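Local structure of mucin-like protocadherin (6OAE) at residues Asp11-Glu16 / Leu84-Ser89; Pro98-Lys103 / His193-Thr198; Glu142-Ala147 / Asn174-Leu179; Arg165-Tyr170 / Leu201-Ala206. The protein probably mediates calcium-dependent adhesion between neighbouring microvilli by pairing with CDHR2 through its extracellular cadherin repeats, so controlling how microvilli pack. All coordinates share one frame; numbering follows the deposited sequence. Where two conformers were deposited one is given.

How the contacts relate
The fragment holds the first two cadherin repeats of a longer membrane protein, joined by a calcium-binding linker. Contact 1 lies in the first repeat and closes before the others begin; its centre is about 36 Å from that of contact 2 and about 60 Å from that of contact 4. Contacts 2, 3 and 4 belong to the second repeat and meet in one sheet, where strands 174-182 and 194-204 are neighbours. Contact 3 is nested in the loop closed by contact 2, with centres about 16 Å apart, whereas contact 4 interleaves with both along the chain. Together the contacts bind strands and loops within each repeat, on either side of the calcium linker.

Contact 1. Residues Asp11-Glu16 / Leu84-Ser89; sequences DIFEVE and LRVFVS
The carbonyl oxygen of Phe-13 is gripped twice: Ser-89 N donates a hydrogen bond of 2.7 Å to Phe-13 O, nearly along the C=O axis, and the CA-H of Val-88 points to the same oxygen. The pattern repeats along the pair. Phe-87 N bonds Asp-11 O at 2.8 Å, Phe-13 N bonds Phe-87 O at 2.9 Å, and Val-15 N bonds Ser-89 O at 3.0 Å, so Phe-87 bonds the residues flanking Ile-12, and Ser-89 those flanking Glu-14, the parallel bridge pattern. The strand directions differ by 27°, a modest twist. On the buried face Phe-13, with CG beside its own backbone N (chi1 -59°), lays the edge of its ring against Val-86, CE1 meeting CG1 at 3.5 Å. Val-15 CG2 meets Val-88 CG1 at 3.5 Å, the two side chains crossing obliquely; branched valines suit both the extended backbone and this close fit. Ile-12, Glu-14, Phe-87 and Ser-89 occupy the other face, where a water donates to Glu-14 OE2 and hydrogen-bonds Ser-89 OG. At the opposite end of the pair a second water, 2.8 Å from Asp-11 OD2, also donates to Arg-85 O. Parallel pairing of an edge strand with the last strand is characteristic of the cadherin repeat's beta sandwich; here both strands lead toward calcium ligands, Glu-17 directly after one and Asp-92 after the other.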
# COMPACT_ATOMS: atom_id res chain seq x y z
N ASP A 11 -11.30 22.81 10.68
CA ASP A 11 -9.95 22.99 10.11
C ASP A 11 -9.21 21.67 9.98
O ASP A 11 -8.06 21.71 9.50
CB ASP A 11 -9.18 24.07 10.88
CG ASP A 11 -8.90 23.76 12.34
OD1 ASP A 11 -9.16 22.62 12.76
OD2 ASP A 11 -8.42 24.69 13.04
N ILE A 12 -9.80 20.54 10.37
CA ILE A 12 -9.22 19.18 10.15
C ILE A 12 -10.23 18.39 9.33
O ILE A 12 -11.38 18.22 9.79
CB ILE A 12 -8.85 18.46 11.46
CG1 ILE A 12 -7.82 19.25 12.27
CG2 ILE A 12 -8.37 17.04 11.21
CD1 ILE A 12 -7.57 18.71 13.64
N PHE A 13 -9.81 17.93 8.17
CA PHE A 13 -10.64 17.16 7.21
C PHE A 13 -9.98 15.82 6.98
O PHE A 13 -8.73 15.76 6.92
CB PHE A 13 -10.82 17.95 5.91
CG PHE A 13 -11.47 19.28 6.15
CD1 PHE A 13 -10.72 20.38 6.54
CD2 PHE A 13 -12.85 19.42 6.04
CE1 PHE A 13 -11.33 21.60 6.79
CE2 PHE A 13 -13.46 20.64 6.30
CZ PHE A 13 -12.71 21.72 6.68
N GLU A 14 -10.79 14.78 6.84
CA GLU A 14 -10.32 13.45 6.45
C GLU A 14 -10.86 13.20 5.06
O GLU A 14 -12.07 13.38 4.89
CB GLU A 14 -10.78 12.40 7.45
CG GLU A 14 -9.89 12.34 8.67
CD GLU A 14 -10.14 11.13 9.53
OE1 GLU A 14 -11.15 10.43 9.29
OE2 GLU A 14 -9.31 10.89 10.42
N VAL A 15 -9.99 12.86 4.11
CA VAL A 15 -10.37 12.60 2.70
C VAL A 15 -9.72 11.27 2.30
O VAL A 15 -8.52 11.16 2.42
CB VAL A 15 -9.95 13.75 1.76
CG1 VAL A 15 -10.34 13.48 0.32
CG2 VAL A 15 -10.53 15.09 2.22
N GLU A 16 -10.51 10.32 1.84
CA GLU A 16 -9.98 9.04 1.31
C GLU A 16 -9.20 9.35 0.04
O GLU A 16 -9.70 10.14 -0.78
CB GLU A 16 -11.07 8.03 0.98
CG GLU A 16 -11.88 7.64 2.19
CD GLU A 16 -12.51 6.26 2.10
OE1 GLU A 16 -12.69 5.73 0.97
OE2 GLU A 16 -12.81 5.72 3.16
N LEU A 84 -4.54 31.26 9.76
CA LEU A 84 -5.25 30.02 10.13
C LEU A 84 -4.53 28.86 9.44
O LEU A 84 -3.92 29.09 8.40
CB LEU A 84 -6.70 30.14 9.64
CG LEU A 84 -7.72 30.83 10.54
CD1 LEU A 84 -7.15 31.96 11.36
CD2 LEU A 84 -8.90 31.33 9.72
N ARG A 85 -4.58 27.66 10.00
CA ARG A 85 -4.12 26.42 9.32
C ARG A 85 -5.34 25.52 9.10
O ARG A 85 -6.23 25.45 9.99
CB ARG A 85 -3.05 25.67 10.11
CG ARG A 85 -1.82 26.50 10.45
CD ARG A 85 -1.22 27.23 9.25
NE ARG A 85 -0.20 28.15 9.74
CZ ARG A 85 1.04 27.78 10.05
NH1 ARG A 85 1.41 26.52 9.90
NH2 ARG A 85 1.90 28.68 10.49
N VAL A 86 -5.36 24.87 7.95
CA VAL A 86 -6.31 23.77 7.66
C VAL A 86 -5.49 22.55 7.26
O VAL A 86 -4.58 22.70 6.40
CB VAL A 86 -7.31 24.12 6.56
CG1 VAL A 86 -8.12 22.89 6.16
CG2 VAL A 86 -8.20 25.28 6.97
N PHE A 87 -5.80 21.40 7.85
CA PHE A 87 -5.16 20.11 7.54
C PHE A 87 -6.15 19.18 6.85
O PHE A 87 -7.27 19.01 7.34
CB PHE A 87 -4.63 19.48 8.82
CG PHE A 87 -3.37 20.13 9.34
CD1 PHE A 87 -2.84 21.28 8.78
CD2 PHE A 87 -2.71 19.59 10.43
CE1 PHE A 87 -1.68 21.84 9.27
CE2 PHE A 87 -1.54 20.15 10.91
CZ PHE A 87 -1.03 21.27 10.33
N VAL A 88 -5.71 18.59 5.74
CA VAL A 88 -6.41 17.45 5.12
C VAL A 88 -5.57 16.21 5.42
O VAL A 88 -4.45 16.09 4.89
CB VAL A 88 -6.66 17.62 3.62
CG1 VAL A 88 -7.34 16.38 3.06
CG2 VAL A 88 -7.48 18.86 3.32
N SER A 89 -6.10 15.35 6.26
CA SER A 89 -5.53 14.03 6.56
C SER A 89 -6.03 13.07 5.47
O SER A 89 -7.25 12.84 5.41
CB SER A 89 -5.90 13.60 7.92
OG SER A 89 -5.42 12.30 8.15
O HOH W 1 -7.43 27.09 12.07
O HOH W 2 -6.88 11.44 10.30

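Contact 2. Residues Pro98-Lys103 / His193-Thr198; sequences PEFPFK and HTATAT
Residues 98-103 run in the same direction as strand 194-198 but as an irregular loop, joined to it directly by one backbone hydrogen bond, Thr-198 N to Lys-103 O at 2.8 Å and 158°. Farther back a water takes over, donating to both Phe-102 O and Thr-196 O where the two backbones stand apart. Into this separation drops Phe-100, whose CB points at the strand. Its CD2 lies 4.0 Å from Ala-195 CB, while Ala-197 CB makes an off-centre CH-pi contact, 4.2 Å from the Phe-100 ring centroid. The ring edge faces Ala-195 O. Phe-102, with CG in the crowded position between N and C (chi1 60°), brings its ring to the strand so that CE2 touches Ala-197 CB at 3.4 Å; Phe-100 CB sits over one face of that second ring. Alanine suits both strand positions, since a methyl leaves room for the rings. An alanine in place of Phe-100 would remove the ring from the two strand methyls and would probably loosen the loop and uncover Leu-179 and Val-181. Toward the linker, Pro-98 CD meets His-193 CB at 3.5 Å; His-193 ND1 bonds Asp-183, a calcium ligand. The chemistry is therefore mainly apolar, aromatic carbon against methyl, with one backbone hydrogen bond and one bridging water setting the register, which ties the interrepeat linker to the last strand of the second repeat.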
# COMPACT_ATOMS: atom_id res chain seq x y z
N PRO A 98 -0.31 -6.49 -4.94
CA PRO A 98 1.01 -7.04 -4.64
C PRO A 98 1.59 -7.56 -5.96
O PRO A 98 0.85 -7.97 -6.83
CB PRO A 98 0.75 -8.14 -3.60
CG PRO A 98 -0.69 -8.56 -3.87
CD PRO A 98 -1.39 -7.31 -4.38
N GLU A 99 2.91 -7.49 -6.08
CA GLU A 99 3.64 -7.93 -7.28
C GLU A 99 4.83 -8.77 -6.85
O GLU A 99 5.55 -8.33 -5.95
CB GLU A 99 4.12 -6.72 -8.08
CG GLU A 99 3.00 -5.94 -8.71
CD GLU A 99 3.42 -4.58 -9.25
OE1 GLU A 99 4.62 -4.38 -9.46
OE2 GLU A 99 2.53 -3.74 -9.46
N PHE A 100 4.98 -9.94 -7.45
CA PHE A 100 6.20 -10.76 -7.32
C PHE A 100 7.23 -10.19 -8.27
O PHE A 100 6.85 -9.73 -9.35
CB PHE A 100 5.94 -12.21 -7.69
CG PHE A 100 5.11 -12.99 -6.71
CD1 PHE A 100 5.62 -13.32 -5.46
CD2 PHE A 100 3.84 -13.44 -7.06
CE1 PHE A 100 4.86 -14.07 -4.57
CE2 PHE A 100 3.08 -14.18 -6.17
CZ PHE A 100 3.60 -14.50 -4.93
N PRO A 101 8.53 -10.17 -7.91
CA PRO A 101 9.59 -9.81 -8.87
C PRO A 101 9.99 -10.91 -9.89
O PRO A 101 10.99 -10.74 -10.58
CB PRO A 101 10.73 -9.44 -7.92
CG PRO A 101 10.56 -10.38 -6.74
CD PRO A 101 9.05 -10.41 -6.55
N PHE A 102 9.20 -12.00 -9.99
CA PHE A 102 9.38 -13.10 -10.97
C PHE A 102 8.02 -13.65 -11.38
O PHE A 102 7.03 -13.46 -10.60
CB PHE A 102 10.23 -14.22 -10.35
CG PHE A 102 9.63 -14.82 -9.10
CD1 PHE A 102 9.80 -14.20 -7.87
CD2 PHE A 102 8.89 -15.98 -9.16
CE1 PHE A 102 9.22 -14.73 -6.72
CE2 PHE A 102 8.33 -16.52 -8.01
CZ PHE A 102 8.50 -15.89 -6.80
N LYS A 103 7.96 -14.33 -12.53
CA LYS A 103 6.74 -15.00 -13.05
C LYS A 103 6.84 -16.51 -12.79
O LYS A 103 5.93 -17.07 -12.17
CB LYS A 103 6.58 -14.76 -14.55
CG LYS A 103 6.44 -13.30 -14.97
CD LYS A 103 6.62 -13.11 -16.49
CE LYS A 103 6.68 -11.66 -16.90
NZ LYS A 103 5.39 -10.99 -16.63
N HIS A 193 -6.46 -7.80 -3.92
CA HIS A 193 -5.63 -7.99 -5.13
C HIS A 193 -4.79 -9.24 -4.95
O HIS A 193 -4.27 -9.42 -3.84
CB HIS A 193 -4.75 -6.79 -5.39
CG HIS A 193 -5.50 -5.50 -5.37
ND1 HIS A 193 -5.45 -4.67 -4.28
CD2 HIS A 193 -6.33 -4.93 -6.28
CE1 HIS A 193 -6.21 -3.61 -4.52
NE2 HIS A 193 -6.76 -3.75 -5.75
N THR A 194 -4.65 -10.03 -6.02
CA THR A 194 -3.91 -11.31 -6.01
C THR A 194 -2.86 -11.24 -7.11
O THR A 194 -3.16 -10.66 -8.17
CB THR A 194 -4.85 -12.51 -6.18
OG1 THR A 194 -5.73 -12.53 -5.06
CG2 THR A 194 -4.13 -13.84 -6.22
N ALA A 195 -1.68 -11.79 -6.84
CA ALA A 195 -0.61 -12.04 -7.81
C ALA A 195 -0.25 -13.52 -7.71
O ALA A 195 -0.47 -14.14 -6.63
CB ALA A 195 0.56 -11.14 -7.53
N THR A 196 0.24 -14.09 -8.81
CA THR A 196 0.55 -15.52 -8.93
C THR A 196 1.94 -15.63 -9.56
O THR A 196 2.31 -14.75 -10.34
CB THR A 196 -0.52 -16.28 -9.73
OG1 THR A 196 -0.34 -15.98 -11.11
CG2 THR A 196 -1.93 -15.95 -9.35
N ALA A 197 2.67 -16.66 -9.18
CA ALA A 197 3.98 -17.00 -9.76
C ALA A 197 4.11 -18.52 -9.69
O ALA A 197 3.33 -19.14 -8.94
CB ALA A 197 5.08 -16.29 -9.02
N THR A 198 5.01 -19.09 -10.48
CA THR A 198 5.29 -20.55 -10.52
C THR A 198 6.65 -20.79 -9.86
O THR A 198 7.59 -19.98 -10.07
CB THR A 198 5.13 -21.09 -11.96
OG1 THR A 198 3.75 -21.04 -12.34
CG2 THR A 198 5.58 -22.52 -12.11
O HOH W 3 4.33 -13.02 -11.07

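Contact 3. Residues Glu142-Ala147 / Asn174-Leu179; sequences EMTAGA and NMTFWL
Met-143 and Trp-178 cross at about a right angle, the methionine lying over one face of the indole. Met-143 CG stands 3.4 Å from the centroid of the Trp-178 six-membered ring, almost on the normal, a CH-pi contact; SD follows obliquely as a Met-aromatic contact. The chain bends about the CG-SD bond (chi3 77°), and Met-143 runs side by side with Thr-176, SD touching CG2 at 3.4 Å. An unbranched, flexible thioether suits this place because it can cover a ring and a methyl at once. Phe-177 leaves on the other side of the strand. Its CZ tip packs on Ala-147 CB at 3.6 Å, and Ala-147 O lies at the ring's edge. Ala-147 CB also meets Met-175 CG at 3.9 Å, so the small methyl wedges between two larger side chains.

The backbone of Thr-176 runs between these two groups. Its carbonyl oxygen accepts a hydrogen bond of 2.8 Å from Met-143 N, above the carbonyl plane, and a weak second bond from Thr-144 N. Its amide N donates to Thr-144 OG1 at 3.0 Å and a nearly straight 173°; OG1 reaches it from the crowded position between N and C. Thr-176 OG1 in turn donates to a lone pair of Asn-174 OD1 in the conformer given. Residues 144-147 form a type II turn, and Gly-146 supplies its positive phi. Where strand 137-142 ends, a threonine hydroxyl thus stands in for a backbone acceptor, so the departing loop stays bonded to its neighbour while thioether, methyl and aromatic groups pack around the polar join.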
# COMPACT_ATOMS: atom_id res chain seq x y z
N GLU A 142 -0.01 -27.10 -5.07
CA GLU A 142 0.75 -28.04 -5.92
C GLU A 142 0.18 -27.97 -7.35
O GLU A 142 -1.05 -27.87 -7.51
CB GLU A 142 0.77 -29.47 -5.38
CG GLU A 142 -0.58 -30.13 -5.26
CD GLU A 142 -0.49 -31.53 -4.70
OE1 GLU A 142 -1.33 -32.35 -5.07
OE2 GLU A 142 0.45 -31.80 -3.90
N MET A 143 1.08 -27.97 -8.32
CA MET A 143 0.79 -28.00 -9.77
C MET A 143 0.96 -29.45 -10.24
O MET A 143 0.14 -29.90 -11.05
CB MET A 143 1.75 -27.08 -10.52
CG MET A 143 1.12 -26.39 -11.69
SD MET A 143 2.36 -25.90 -12.89
CE MET A 143 2.69 -27.48 -13.68
N THR A 144 1.99 -30.14 -9.75
CA THR A 144 2.26 -31.58 -10.00
C THR A 144 1.79 -32.36 -8.77
O THR A 144 2.05 -31.90 -7.64
CB THR A 144 3.72 -31.75 -10.45
OG1 THR A 144 4.59 -31.20 -9.46
CG2 THR A 144 3.99 -31.08 -11.78
N ALA A 145 1.09 -33.48 -8.96
CA ALA A 145 0.45 -34.27 -7.88
C ALA A 145 1.52 -34.79 -6.90
O ALA A 145 2.57 -35.28 -7.35
CB ALA A 145 -0.38 -35.41 -8.46
N GLY A 146 1.25 -34.65 -5.60
CA GLY A 146 2.16 -35.10 -4.53
C GLY A 146 3.16 -34.04 -4.10
O GLY A 146 3.79 -34.25 -3.08
N ALA A 147 3.29 -32.93 -4.82
CA ALA A 147 4.33 -31.89 -4.55
C ALA A 147 4.20 -31.36 -3.12
O ALA A 147 5.24 -31.18 -2.44
CB ALA A 147 4.23 -30.79 -5.57
N ASN A 174 11.13 -33.56 -10.04
CA ASN A 174 10.52 -32.23 -10.34
C ASN A 174 9.25 -32.07 -9.53
O ASN A 174 8.41 -33.01 -9.53
CB ASN A 174 10.20 -32.02 -11.83
CG ASN A 174 9.42 -30.75 -12.12
OD1 ASN A 174 8.25 -30.62 -11.75
ND2 ASN A 174 10.06 -29.80 -12.80
N MET A 175 9.11 -30.92 -8.85
CA MET A 175 7.89 -30.53 -8.10
C MET A 175 7.58 -29.09 -8.50
O MET A 175 8.48 -28.23 -8.34
CB MET A 175 8.08 -30.63 -6.58
CG MET A 175 7.89 -32.04 -6.05
SD MET A 175 9.06 -32.57 -4.79
CE MET A 175 10.60 -32.32 -5.66
N THR A 176 6.38 -28.82 -9.01
CA THR A 176 5.99 -27.45 -9.40
C THR A 176 4.81 -27.00 -8.55
O THR A 176 3.89 -27.81 -8.27
CB THR A 176 5.74 -27.35 -10.91
OG1 THR A 176 6.96 -27.75 -11.53
CG2 THR A 176 5.38 -25.95 -11.35
N PHE A 177 4.85 -25.72 -8.17
CA PHE A 177 3.84 -25.06 -7.32
C PHE A 177 3.40 -23.75 -7.95
O PHE A 177 4.20 -23.10 -8.63
CB PHE A 177 4.42 -24.70 -5.96
CG PHE A 177 4.81 -25.89 -5.12
CD1 PHE A 177 3.86 -26.58 -4.40
CD2 PHE A 177 6.13 -26.29 -5.05
CE1 PHE A 177 4.23 -27.66 -3.61
CE2 PHE A 177 6.49 -27.39 -4.28
CZ PHE A 177 5.54 -28.07 -3.55
N TRP A 178 2.14 -23.42 -7.73
CA TRP A 178 1.60 -22.05 -7.85
C TRP A 178 1.83 -21.38 -6.49
O TRP A 178 1.44 -21.99 -5.46
CB TRP A 178 0.12 -22.02 -8.21
CG TRP A 178 -0.17 -22.26 -9.65
CD1 TRP A 178 0.15 -21.46 -10.70
CD2 TRP A 178 -0.90 -23.38 -10.20
NE1 TRP A 178 -0.30 -22.01 -11.87
CE2 TRP A 178 -0.96 -23.19 -11.59
CE3 TRP A 178 -1.50 -24.53 -9.64
CZ2 TRP A 178 -1.59 -24.10 -12.44
CZ3 TRP A 178 -2.12 -25.43 -10.48
CH2 TRP A 178 -2.16 -25.22 -11.87
N LEU A 179 2.45 -20.22 -6.50
CA LEU A 179 2.58 -19.35 -5.32
C LEU A 179 1.61 -18.19 -5.53
O LEU A 179 1.78 -17.47 -6.53
CB LEU A 179 4.02 -18.87 -5.19
CG LEU A 179 4.31 -18.02 -3.96
CD1 LEU A 179 4.04 -18.76 -2.67
CD2 LEU A 179 5.73 -17.53 -4.02

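Contact 4. Residues Arg165-Tyr170 / Leu201-Ala206; sequences RPLDFY and LNVVPA
The ring of Phe-169 carries Pro-205 on one face, with Pro-205 CG 3.8 Å from the ring centroid and only 10° off its normal, a centred CH-pi contact. Two neighbours lie in plane at the ring's edge: Val-203 O, 3.4 Å from Phe-169 CD1, and Tyr-170 CE1. The tyrosine turns its own face to the CD2 edge, away from the CD1 edge that meets Val-203 O, Phe-169 CD2 standing 3.7 Å above the centre of the Tyr-170 ring. CG of Phe-169 is anti to the backbone N (chi1 170°), which sends the ring out alongside Val-203 to Pro-205. Proline fits opposite it because its rigid, puckered ring presents CB, CG and CD together, the nearest being CD at 3.7 Å from Phe-169 CE1. Deeper in, Val-203 CG1 fills the angle between Phe-169 CB, at 4.0 Å, and Leu-167 CB, at 4.2 Å. Phe-169 N bonds Glu-111, and Asp-168 OD1 accepts Glu-171 N and, weakly, Tyr-170 N, which helps to hold the loop's bend. A serine in place of Phe-169 would remove the ring under Pro-205 and is likely to leave the exit of the last strand less firmly held. Leu-Asp-Phe-Tyr-Glu may be a counterpart, one residue longer, of the cadherin LDRE motif, though no ion is bound here; the arrangement marks the base of the second repeat's beta sandwich.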
# COMPACT_ATOMS: atom_id res chain seq x y z
N ARG A 165 9.65 -33.58 3.99
CA ARG A 165 9.87 -35.05 3.89
C ARG A 165 11.09 -35.31 3.03
O ARG A 165 11.40 -34.52 2.14
CB ARG A 165 8.65 -35.76 3.29
CG ARG A 165 7.50 -35.91 4.28
CD ARG A 165 6.26 -36.42 3.59
NE ARG A 165 6.42 -37.79 3.14
CZ ARG A 165 6.18 -38.89 3.88
NH1 ARG A 165 6.36 -40.09 3.33
NH2 ARG A 165 5.78 -38.79 5.14
N PRO A 166 11.81 -36.42 3.27
CA PRO A 166 13.01 -36.71 2.48
C PRO A 166 12.70 -36.71 0.98
O PRO A 166 11.69 -37.24 0.58
CB PRO A 166 13.48 -38.10 2.97
CG PRO A 166 12.78 -38.32 4.29
CD PRO A 166 11.54 -37.44 4.31
N LEU A 167 13.57 -36.08 0.19
CA LEU A 167 13.47 -36.05 -1.28
C LEU A 167 13.96 -37.39 -1.83
O LEU A 167 14.76 -38.10 -1.13
CB LEU A 167 14.30 -34.89 -1.83
CG LEU A 167 13.87 -33.50 -1.34
CD1 LEU A 167 14.86 -32.44 -1.79
CD2 LEU A 167 12.46 -33.18 -1.83
N ASP A 168 13.51 -37.71 -3.02
CA ASP A 168 13.91 -38.93 -3.74
C ASP A 168 13.96 -38.58 -5.22
O ASP A 168 12.92 -38.47 -5.84
CB ASP A 168 12.93 -40.06 -3.39
CG ASP A 168 13.28 -41.40 -4.00
OD1 ASP A 168 13.92 -41.40 -5.07
OD2 ASP A 168 12.90 -42.43 -3.38
N PHE A 169 15.16 -38.42 -5.76
CA PHE A 169 15.44 -38.01 -7.15
C PHE A 169 14.75 -38.95 -8.15
O PHE A 169 14.23 -38.44 -9.16
CB PHE A 169 16.95 -38.01 -7.38
CG PHE A 169 17.35 -37.84 -8.81
CD1 PHE A 169 17.28 -36.59 -9.41
CD2 PHE A 169 17.80 -38.92 -9.55
CE1 PHE A 169 17.64 -36.43 -10.73
CE2 PHE A 169 18.16 -38.75 -10.88
CZ PHE A 169 18.08 -37.51 -11.47
N TYR A 170 14.73 -40.26 -7.88
CA TYR A 170 14.20 -41.28 -8.82
C TYR A 170 12.68 -41.17 -8.87
O TYR A 170 12.09 -41.17 -9.99
CB TYR A 170 14.75 -42.66 -8.43
CG TYR A 170 16.24 -42.66 -8.56
CD1 TYR A 170 16.84 -42.78 -9.79
CD2 TYR A 170 17.05 -42.46 -7.45
CE1 TYR A 170 18.22 -42.73 -9.93
CE2 TYR A 170 18.43 -42.42 -7.56
CZ TYR A 170 19.01 -42.55 -8.81
OH TYR A 170 20.35 -42.51 -8.96
N LEU A 201 10.84 -26.78 -8.25
CA LEU A 201 11.85 -27.41 -7.37
C LEU A 201 12.42 -28.61 -8.14
O LEU A 201 11.61 -29.55 -8.44
CB LEU A 201 11.19 -27.83 -6.06
CG LEU A 201 10.93 -26.72 -5.03
CD1 LEU A 201 12.22 -26.26 -4.41
CD2 LEU A 201 10.20 -25.53 -5.62
N ASN A 202 13.70 -28.55 -8.47
CA ASN A 202 14.42 -29.61 -9.22
C ASN A 202 15.39 -30.31 -8.28
O ASN A 202 16.33 -29.64 -7.78
CB ASN A 202 15.12 -29.03 -10.45
CG ASN A 202 15.67 -30.11 -11.34
OD1 ASN A 202 15.02 -31.14 -11.54
ND2 ASN A 202 16.86 -29.89 -11.90
N VAL A 203 15.16 -31.60 -8.03
CA VAL A 203 15.99 -32.41 -7.10
C VAL A 203 17.25 -32.78 -7.86
O VAL A 203 17.12 -33.27 -8.98
CB VAL A 203 15.24 -33.65 -6.58
CG1 VAL A 203 16.10 -34.48 -5.64
CG2 VAL A 203 13.94 -33.28 -5.91
N VAL A 204 18.42 -32.53 -7.29
CA VAL A 204 19.70 -32.94 -7.91
C VAL A 204 20.13 -34.20 -7.17
O VAL A 204 19.97 -34.31 -5.96
CB VAL A 204 20.75 -31.81 -7.95
CG1 VAL A 204 20.21 -30.61 -8.71
CG2 VAL A 204 21.22 -31.39 -6.58
N PRO A 205 20.64 -35.21 -7.88
CA PRO A 205 21.04 -36.46 -7.22
C PRO A 205 22.35 -36.36 -6.42
O PRO A 205 23.09 -35.42 -6.61
CB PRO A 205 21.21 -37.44 -8.40
CG PRO A 205 21.35 -36.61 -9.64
CD PRO A 205 20.85 -35.22 -9.34
N ALA A 206 22.58 -37.33 -5.54
CA ALA A 206 23.91 -37.62 -4.93
C ALA A 206 24.92 -37.97 -6.04
O ALA A 206 25.68 -37.16 -6.59
CB ALA A 206 23.79 -38.77 -3.95